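Local atomic coordinates of lipase (Acinetobacter baumannii, PDB entry 4OPM), a protein that probably hydrolyses ester bonds of lipids, as a putative bacterial lipase built on the alpha/beta hydrolase fold. Residues Lys25-Gly30 with Val105-Leu110; Val267-Val272 with Leu278-Leu283. One frame throughout, in Å; residues are numbered along the deposited sequence. Where two conformers were deposited one is given.

Contact 1: residues Lys25-Gly30 with Val105-Leu110; sequences KSLKVG and VEAANL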
loop_
_atom_site.group_PDB
_atom_site.type_symbol
_atom_site.label_atom_id
_atom_site.label_comp_id
_atom_site.label_asym_id
_atom_site.label_seq_id
_atom_site.Cartn_x
_atom_site.Cartn_y
_atom_site.Cartn_z
ATOM N N LYS A 25 -12.130 -4.650 11.967
ATOM C CA LYS A 25 -12.123 -6.011 12.481
ATOM C C LYS A 25 -10.738 -6.346 13.014
ATOM O O LYS A 25 -9.765 -5.627 12.744
ATOM C CB LYS A 25 -12.570 -7.003 11.389
ATOM C CG LYS A 25 -14.072 -6.878 11.076
ATOM C CD LYS A 25 -14.670 -8.099 10.460
ATOM C CE LYS A 25 -16.123 -7.860 10.118
ATOM N NZ LYS A 25 -16.692 -8.982 9.327
ATOM N N SER A 26 -10.670 -7.425 13.800
ATOM C CA SER A 26 -9.435 -7.896 14.409
ATOM C C SER A 26 -9.333 -9.412 14.260
ATOM O O SER A 26 -10.351 -10.104 14.370
ATOM C CB SER A 26 -9.397 -7.492 15.882
ATOM O OG SER A 26 -8.236 -7.960 16.544
ATOM N N LEU A 27 -8.131 -9.929 14.027
ATOM C CA LEU A 27 -7.950 -11.370 13.905
ATOM C C LEU A 27 -6.573 -11.781 14.423
ATOM O O LEU A 27 -5.558 -11.257 13.955
ATOM C CB LEU A 27 -8.139 -11.801 12.431
ATOM C CG LEU A 27 -8.062 -13.312 12.120
ATOM C CD1 LEU A 27 -9.227 -14.079 12.766
ATOM C CD2 LEU A 27 -8.059 -13.544 10.627
ATOM N N LYS A 28 -6.542 -12.700 15.399
ATOM C CA LYS A 28 -5.263 -13.181 15.916
ATOM C C LYS A 28 -4.827 -14.364 15.061
ATOM O O LYS A 28 -5.588 -15.318 14.864
ATOM C CB LYS A 28 -5.332 -13.525 17.412
ATOM C CG LYS A 28 -3.954 -13.867 18.007
ATOM C CD LYS A 28 -4.037 -14.223 19.478
ATOM C CE LYS A 28 -2.740 -14.795 20.012
ATOM N NZ LYS A 28 -1.708 -13.747 20.237
ATOM N N VAL A 29 -3.631 -14.241 14.475
ATOM C CA VAL A 29 -3.010 -15.251 13.613
ATOM C C VAL A 29 -1.595 -15.483 14.158
ATOM O O VAL A 29 -0.735 -14.608 14.028
ATOM C CB VAL A 29 -3.006 -14.829 12.114
ATOM C CG1 VAL A 29 -2.518 -15.968 11.214
ATOM C CG2 VAL A 29 -4.375 -14.323 11.661
ATOM N N GLY A 30 -1.382 -16.629 14.801
ATOM C CA GLY A 30 -0.104 -16.935 15.430
ATOM C C GLY A 30 0.210 -15.894 16.487
ATOM O O GLY A 30 -0.636 -15.609 17.340
ATOM N N VAL A 105 -4.404 -14.119 5.162
ATOM C CA VAL A 105 -5.378 -14.421 4.088
ATOM C C VAL A 105 -6.018 -15.810 4.353
ATOM O O VAL A 105 -7.239 -15.966 4.237
ATOM C CB VAL A 105 -4.727 -14.335 2.680
ATOM C CG1 VAL A 105 -5.608 -14.973 1.604
ATOM C CG2 VAL A 105 -4.400 -12.884 2.318
ATOM N N GLU A 106 -5.194 -16.785 4.746
ATOM C CA GLU A 106 -5.658 -18.137 5.069
ATOM C C GLU A 106 -6.574 -18.127 6.308
ATOM O O GLU A 106 -7.656 -18.721 6.277
ATOM C CB GLU A 106 -4.458 -19.061 5.296
ATOM C CG GLU A 106 -3.710 -19.400 4.014
ATOM C CD GLU A 106 -2.506 -20.311 4.167
ATOM O OE1 GLU A 106 -1.981 -20.433 5.297
ATOM O OE2 GLU A 106 -2.066 -20.877 3.141
ATOM N N ALA A 107 -6.154 -17.439 7.385
ATOM C CA ALA A 107 -6.934 -17.364 8.629
ATOM C C ALA A 107 -8.236 -16.562 8.452
ATOM O O ALA A 107 -9.234 -16.865 9.109
ATOM C CB ALA A 107 -6.095 -16.752 9.733
ATOM N N ALA A 108 -8.245 -15.589 7.525
ATOM C CA ALA A 108 -9.436 -14.768 7.235
ATOM C C ALA A 108 -10.423 -15.539 6.333
ATOM O O ALA A 108 -11.502 -15.039 6.034
ATOM C CB ALA A 108 -9.036 -13.448 6.578
ATOM N N ASN A 109 -10.011 -16.762 5.911
ATOM C CA ASN A 109 -10.747 -17.693 5.057
ATOM C C ASN A 109 -11.163 -17.051 3.722
ATOM O O ASN A 109 -12.294 -17.217 3.246
ATOM C CB ASN A 109 -11.931 -18.306 5.806
ATOM C CG ASN A 109 -11.457 -19.414 6.707
ATOM O OD1 ASN A 109 -11.188 -19.214 7.896
ATOM N ND2 ASN A 109 -11.226 -20.579 6.122
ATOM N N LEU A 110 -10.205 -16.341 3.099
ATOM C CA LEU A 110 -10.356 -15.714 1.783
ATOM C C LEU A 110 -9.765 -16.713 0.779
ATOM O O LEU A 110 -8.546 -16.751 0.568
ATOM C CB LEU A 110 -9.659 -14.335 1.727
ATOM C CG LEU A 110 -10.027 -13.319 2.810
ATOM C CD1 LEU A 110 -9.004 -12.205 2.846
ATOM C CD2 LEU A 110 -11.454 -12.771 2.619
#

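Contact 2: residues Val267-Val272 with Leu278-Leu283; sequences VILENV and LEAEQL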
loop_
_atom_site.group_PDB
_atom_site.type_symbol
_atom_site.label_atom_id
_atom_site.label_comp_id
_atom_site.label_asym_id
_atom_site.label_seq_id
_atom_site.Cartn_x
_atom_site.Cartn_y
_atom_site.Cartn_z
ATOM N N VAL A 267 -0.549 3.526 -16.610
ATOM C CA VAL A 267 -1.333 4.764 -16.577
ATOM C C VAL A 267 -0.490 5.790 -15.829
ATOM O O VAL A 267 -0.128 5.558 -14.663
ATOM C CB VAL A 267 -2.719 4.562 -15.914
ATOM C CG1 VAL A 267 -3.447 5.898 -15.743
ATOM C CG2 VAL A 267 -3.570 3.574 -16.700
ATOM N N ILE A 268 -0.171 6.909 -16.489
ATOM C CA ILE A 268 0.657 7.951 -15.881
ATOM C C ILE A 268 -0.195 9.173 -15.621
ATOM O O ILE A 268 -0.680 9.809 -16.566
ATOM C CB ILE A 268 1.908 8.280 -16.740
ATOM C CG1 ILE A 268 2.712 6.998 -17.141
ATOM C CG2 ILE A 268 2.784 9.355 -16.064
ATOM C CD1 ILE A 268 3.181 6.086 -16.014
ATOM N N LEU A 269 -0.404 9.483 -14.335
ATOM C CA LEU A 269 -1.237 10.618 -13.948
ATOM C C LEU A 269 -0.410 11.892 -13.875
ATOM O O LEU A 269 0.520 11.985 -13.073
ATOM C CB LEU A 269 -1.964 10.361 -12.601
ATOM C CG LEU A 269 -2.938 9.160 -12.536
ATOM C CD1 LEU A 269 -3.696 9.148 -11.209
ATOM C CD2 LEU A 269 -3.944 9.161 -13.706
ATOM N N GLU A 270 -0.755 12.901 -14.717
ATOM C CA GLU A 270 -0.058 14.188 -14.665
ATOM C C GLU A 270 -0.396 14.894 -13.341
ATOM O O GLU A 270 -1.498 14.701 -12.809
ATOM C CB GLU A 270 -0.494 15.081 -15.851
ATOM C CG GLU A 270 -0.038 14.583 -17.214
ATOM C CD GLU A 270 1.461 14.516 -17.442
ATOM O OE1 GLU A 270 2.185 15.431 -16.984
ATOM O OE2 GLU A 270 1.908 13.543 -18.091
ATOM N N ASN A 271 0.537 15.710 -12.815
ATOM C CA ASN A 271 0.342 16.528 -11.609
ATOM C C ASN A 271 -0.038 15.694 -10.373
ATOM O O ASN A 271 -0.796 16.147 -9.522
ATOM C CB ASN A 271 -0.713 17.625 -11.861
ATOM C CG ASN A 271 -0.282 18.559 -12.968
ATOM O OD1 ASN A 271 0.854 19.030 -13.000
ATOM N ND2 ASN A 271 -1.134 18.730 -13.963
ATOM N N VAL A 272 0.527 14.489 -10.283
ATOM C CA VAL A 272 0.315 13.568 -9.164
ATOM C C VAL A 272 1.691 13.025 -8.766
ATOM O O VAL A 272 2.517 12.769 -9.643
ATOM C CB VAL A 272 -0.694 12.440 -9.548
ATOM C CG1 VAL A 272 -0.718 11.329 -8.496
ATOM C CG2 VAL A 272 -2.103 13.008 -9.751
ATOM N N LEU A 278 -4.452 8.815 -2.652
ATOM C CA LEU A 278 -4.939 9.958 -1.851
ATOM C C LEU A 278 -4.950 11.256 -2.665
ATOM O O LEU A 278 -5.722 12.159 -2.344
ATOM C CB LEU A 278 -4.092 10.158 -0.579
ATOM C CG LEU A 278 -4.234 9.095 0.540
ATOM C CD1 LEU A 278 -3.384 9.483 1.739
ATOM C CD2 LEU A 278 -5.667 8.953 1.005
ATOM N N GLU A 279 -4.119 11.351 -3.724
ATOM C CA GLU A 279 -4.044 12.585 -4.533
ATOM C C GLU A 279 -5.058 12.623 -5.690
ATOM O O GLU A 279 -5.372 13.710 -6.186
ATOM C CB GLU A 279 -2.647 12.728 -5.151
ATOM C CG GLU A 279 -1.500 12.864 -4.157
ATOM C CD GLU A 279 -0.145 12.898 -4.847
ATOM O OE1 GLU A 279 0.114 13.865 -5.602
ATOM O OE2 GLU A 279 0.634 11.928 -4.680
ATOM N N ALA A 280 -5.497 11.452 -6.176
ATOM C CA ALA A 280 -6.358 11.368 -7.371
ATOM C C ALA A 280 -7.203 10.087 -7.365
ATOM O O ALA A 280 -7.223 9.354 -8.360
ATOM C CB ALA A 280 -5.469 11.411 -8.618
ATOM N N GLU A 281 -7.933 9.825 -6.252
ATOM C CA GLU A 281 -8.677 8.554 -6.117
ATOM C C GLU A 281 -9.715 8.325 -7.230
ATOM O O GLU A 281 -9.912 7.175 -7.634
ATOM C CB GLU A 281 -9.330 8.403 -4.731
ATOM C CG GLU A 281 -10.558 9.290 -4.511
ATOM C CD GLU A 281 -10.312 10.748 -4.170
ATOM O OE1 GLU A 281 -9.158 11.218 -4.278
ATOM O OE2 GLU A 281 -11.290 11.423 -3.778
ATOM N N GLN A 282 -10.367 9.394 -7.744
ATOM C CA GLN A 282 -11.379 9.194 -8.789
ATOM C C GLN A 282 -10.717 8.767 -10.106
ATOM O O GLN A 282 -11.270 7.940 -10.839
ATOM C CB GLN A 282 -12.227 10.457 -8.966
ATOM C CG GLN A 282 -13.031 10.800 -7.699
ATOM C CD GLN A 282 -13.454 12.254 -7.652
ATOM O OE1 GLN A 282 -13.617 12.913 -8.681
ATOM N NE2 GLN A 282 -13.668 12.771 -6.439
ATOM N N LEU A 283 -9.518 9.296 -10.380
ATOM C CA LEU A 283 -8.740 8.938 -11.575
ATOM C C LEU A 283 -8.178 7.518 -11.448
ATOM O O LEU A 283 -8.108 6.798 -12.440
ATOM C CB LEU A 283 -7.627 9.960 -11.835
ATOM C CG LEU A 283 -8.143 11.423 -12.054
ATOM C CD1 LEU A 283 -7.005 12.348 -12.450
ATOM C CD2 LEU A 283 -9.269 11.489 -13.110
#

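Contact 1: residues Lys25-Gly30 with Val105-Leu110
V29 and L27, both from strand 22-29, meet the end of helix 94-107 through apolar packing, on the backbone as well as on the alanine methyls. The closest approach is made by V29, whose CG2 lies 3.5 Å from CB of A107, while its other branch, CG1, stays slightly farther off at 4.0 Å from the same methyl. L27 reaches the helix end with a single branch: its CD2 stands 3.9 Å from CB of A107 and 4.2 Å from CB of A108. CD2 of L27 also rests against the peptide joining the alanines, 3.7 Å from N of A108. CB of A107 touches both strand residues, which stand two positions apart on the same side of the strand. In L27 a CG trans to the backbone N (chi1 -177°) extends the side chain from the strand toward the helix. No hydrogen bond crosses the contact, and the surface buried, 135 Å², is small.

Just past the alanines the helix ends in a Schellman motif, where N109 takes a positive phi of 56°; N of L110 bonds to O of V105 at 3.2 Å and N of N109 bonds to O of E106. Beyond this turn, L110 packs on H72 and I74 of strand 72-76. On the other side of the contact, strand 22-29, outermost in the sheet, is in turn paired with its hairpin partner 32-39, L27 with W34 through the backbone, and the side chain of V29 touches W34.

Contact 2: residues Val267-Val272 with Leu278-Leu283
In L269, CG trans to the carbonyl carbon (chi1 -61°) is set toward the helices, and an extended chi2 (-173°) carries CD1 on to A280 and L283; in V272 the same relation holds for CG2, directing that methyl at A280. The CB of A280 therefore receives two methyls, L269 CD1 at 3.9 Å and V272 CG2 at 3.9 Å. L269 CD1 also lies 4.1 Å from CB of L283, one helical turn farther on, where the two leucine side chains run at a slant to each other.

A type II turn from L269 to V272 brings V272 round from the last strand of the sheet to face E279. A280 separates helix 276-279 from helix 281-298, at the N-cap position of the latter. In an alpha/beta hydrolase, the loop after the last strand of the sheet, here 267-269, usually carries the catalytic histidine, consistent with H274 lying in the loop between these segments.

E279 passes V272 in the opposite direction, its chain extended beyond CG, and CG1 of V272 sits 4.0 Å from its CD. The carboxylate is buried but well supplied with donors: OE1 accepts hydrogen bonds from the backbone N atoms of F183, N184 and G273, and OE2 one from N of M275. OE1 of E279 lies 3.6 Å from CA of V272, and the bonds to G273 and M275 tie the carboxylate to the backbone on both sides of H274.

Overall arrangement
Contacts 1 and 2 lie on opposite sides of the chain's centre, with their own centres 32 Å and their nearest atoms about 19 Å apart. Both reach the same mixed sheet, at its two outermost strands: 22-29 for contact 1 and 267-269 for contact 2. They follow one another along the chain without interleaving. Contact 1 joins residues 75 positions apart, bringing the first strand to helix 94-107, which connects strands 72-76 and 114-119 in sequence, whereas contact 2 is a local connection from the last strand into the closing helices. In contact 2 the E279 side chain lies near, without touching, S120, D245 and H274, which probably form the triad; contact 1 is surface packing at the far edge.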